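Local structure of probable enoyl-CoA hydratase/isomerase (Pseudomonas aeruginosa PAO1, 5WYD) at the interface of chains A and B. The protein belongs to the crotonase family of enoyl-CoA hydratases/isomerases, probably acts as a hydro-lyase, and is implicated in biosynthesis of the diffusible signal factor (DSF). Sequence-based numbering; all coordinates share one arbitrary frame. Chains: chain A/B, Probable enoyl-CoA hydratase/isomerase.

The interface of chains A and B. Residues chain A 233-235; chain B 106, 230-232.
A:Asn235 sets its side chain between B:Arg230 and B:Glu231, and with 90 Å² hidden by chain B it buries more surface than any other residue of this patch. The patch is part of a contact between two copies in the deposited six-copy assembly; crotonases commonly form hexamers, but the structure alone does not show that this contact forms in solution. A:Asn235 lies near the start of the 3-10 helix 234-237, whose first turn meets the C-terminal end of helix 228-231 of the other subunit. Hydrogen bonds from both its backbone and its side chain reach chain B. Its backbone N donates to the carbonyl O of B:Arg230 at 3.2 Å, nearly straight at the hydrogen (173°) although the N stands above the carbonyl plane. A helix-start N-H thus meets a helix-end carbonyl, each where intrahelical partners run short. The side-chain amide then donates through ND2 to OE1 of the B:Glu231 carboxylate, also at 3.2 Å. OE1 lies in the plane of the asparagine amide, whereas ND2 stands above the carboxylate plane, the two groups almost perpendicular. Asparagine suits the place: its short amide supplies the N-H for the carboxylate, and its lack of charge may ease its position beside two arginines.

B:Glu231 bends at chi2 (-69°), which folds its carboxylate, the acceptor for ND2, back against CB of A:Asn235, 3.3 Å from CD; its two methylenes give the reach for this bend. B:Arg230 instead runs extended from CG to NE, its long chain supplying carbon to pack on the amide: CB lies over the amide face, 3.4 Å from CG of A:Asn235. A:Pro234, with no N-H of its own, begins the 3-10 turn and rests CD 3.6 Å from CA of B:Arg230. The small A:Ala233 lets the backbones draw close, its CB 3.8 Å from CA of B:Glu231. At the margin B:Arg106, bent at chi3, brings guanidinium NH1 to 3.5 Å from ND2 of A:Asn235.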
ATOM      1  N   ALA A 233      -5.879  -0.610  -1.837  1.00 19.63           N
ATOM      2  CA  ALA A 233      -6.218  -1.622  -2.805  1.00 28.41           C
ATOM      3  C   ALA A 233      -7.643  -2.109  -2.570  1.00 34.14           C
ATOM      4  O   ALA A 233      -8.059  -2.262  -1.418  1.00 40.06           O
ATOM      5  CB  ALA A 233      -5.252  -2.773  -2.637  1.00 34.12           C
ATOM      6  N   PRO A 234      -8.387  -2.444  -3.633  1.00 30.03           N
ATOM      7  CA  PRO A 234      -9.772  -2.857  -3.404  1.00 22.67           C
ATOM      8  C   PRO A 234      -9.846  -4.062  -2.534  1.00 33.07           C
ATOM      9  O   PRO A 234     -10.681  -4.102  -1.627  1.00 35.80           O
ATOM     10  CB  PRO A 234     -10.287  -3.191  -4.805  1.00 28.90           C
ATOM     11  CG  PRO A 234      -9.426  -2.466  -5.700  1.00 38.42           C
ATOM     12  CD  PRO A 234      -8.079  -2.424  -5.074  1.00 29.42           C
ATOM     13  N   ASN A 235      -8.917  -4.998  -2.722  1.00 26.76           N
ATOM     14  CA  ASN A 235      -9.035  -6.253  -2.011  1.00 24.54           C
ATOM     15  C   ASN A 235      -9.002  -6.074  -0.505  1.00 32.85           C
ATOM     16  O   ASN A 235      -9.646  -6.841   0.220  1.00 31.12           O
ATOM     17  CB  ASN A 235      -7.971  -7.191  -2.509  1.00 39.08           C
ATOM     18  CG  ASN A 235      -8.263  -7.626  -3.898  1.00 42.53           C
ATOM     19  OD1 ASN A 235      -9.102  -7.030  -4.551  1.00 40.06           O
ATOM     20  ND2 ASN A 235      -7.661  -8.722  -4.329  1.00 42.23           N
TER
ATOM     21  N   ARG B 106     -13.835 -16.025  -7.893  1.00 34.15           N
ATOM     22  CA  ARG B 106     -12.894 -15.035  -8.376  1.00 35.05           C
ATOM     23  C   ARG B 106     -11.498 -15.611  -8.488  1.00 47.10           C
ATOM     24  O   ARG B 106     -10.735 -15.223  -9.383  1.00 42.49           O
ATOM     25  CB  ARG B 106     -12.918 -13.834  -7.442  1.00 26.30           C
ATOM     26  CG  ARG B 106     -11.821 -12.876  -7.677  1.00 42.78           C
ATOM     27  CD  ARG B 106     -11.935 -11.772  -6.677  1.00 62.45           C
ATOM     28  NE  ARG B 106     -11.771 -12.204  -5.290  1.00 68.20           N
ATOM     29  CZ  ARG B 106     -10.632 -12.097  -4.614  1.00 58.61           C
ATOM     30  NH1 ARG B 106      -9.561 -11.578  -5.208  1.00 66.89           N
ATOM     31  NH2 ARG B 106     -10.565 -12.491  -3.349  1.00 43.48           N
ATOM     32  N   ARG B 230      -5.496  -5.365  -7.856  1.00 15.40           N
ATOM     33  CA  ARG B 230      -6.504  -5.202  -6.813  1.00 24.59           C
ATOM     34  C   ARG B 230      -5.883  -5.243  -5.431  1.00 27.94           C
ATOM     35  O   ARG B 230      -6.306  -4.534  -4.529  1.00 51.26           O
ATOM     36  CB  ARG B 230      -7.551  -6.276  -6.891  1.00 13.49           C
ATOM     37  CG  ARG B 230      -8.060  -6.519  -8.237  1.00 48.78           C
ATOM     38  CD  ARG B 230      -9.126  -7.588  -8.180  1.00 34.47           C
ATOM     39  NE  ARG B 230      -9.640  -7.766  -9.517  1.00 25.61           N
ATOM     40  CZ  ARG B 230     -10.715  -8.473  -9.814  1.00 32.67           C
ATOM     41  NH1 ARG B 230     -11.412  -9.050  -8.850  1.00 33.18           N
ATOM     42  NH2 ARG B 230     -11.110  -8.570 -11.077  1.00 26.31           N
ATOM     43  N   GLU B 231      -4.993  -6.181  -5.206  1.00 20.70           N
ATOM     44  CA  GLU B 231      -4.281  -6.238  -3.941  1.00 30.28           C
ATOM     45  C   GLU B 231      -3.277  -5.114  -3.782  1.00 35.07           C
ATOM     46  O   GLU B 231      -3.059  -4.619  -2.670  1.00 44.52           O
ATOM     47  CB  GLU B 231      -3.561  -7.566  -3.811  1.00 23.37           C
ATOM     48  CG  GLU B 231      -4.444  -8.727  -3.535  1.00 20.93           C
ATOM     49  CD  GLU B 231      -5.038  -8.623  -2.119  1.00 44.22           C
ATOM     50  OE1 GLU B 231      -5.900  -9.459  -1.785  1.00 45.38           O
ATOM     51  OE2 GLU B 231      -4.710  -7.672  -1.361  1.00 23.16           O
ATOM     52  N   ARG B 232      -2.593  -4.752  -4.853  1.00 21.05           N
ATOM     53  CA  ARG B 232      -1.500  -3.822  -4.686  1.00 24.19           C
ATOM     54  C   ARG B 232      -1.266  -3.094  -5.999  1.00 27.00           C
ATOM     55  O   ARG B 232      -1.632  -3.572  -7.066  1.00 48.71           O
ATOM     56  CB  ARG B 232      -0.293  -4.635  -4.214  1.00 32.03           C
ATOM     57  CG  ARG B 232       0.913  -3.955  -3.712  1.00 32.64           C
ATOM     58  CD  ARG B 232       1.739  -5.086  -3.160  1.00 21.32           C
ATOM     59  NE  ARG B 232       2.375  -5.875  -4.207  1.00 25.62           N
ATOM     60  CZ  ARG B 232       2.815  -7.109  -4.006  1.00 27.52           C
ATOM     61  NH1 ARG B 232       2.631  -7.660  -2.824  1.00 24.07           N
ATOM     62  NH2 ARG B 232       3.389  -7.812  -4.966  1.00 32.78           N
TER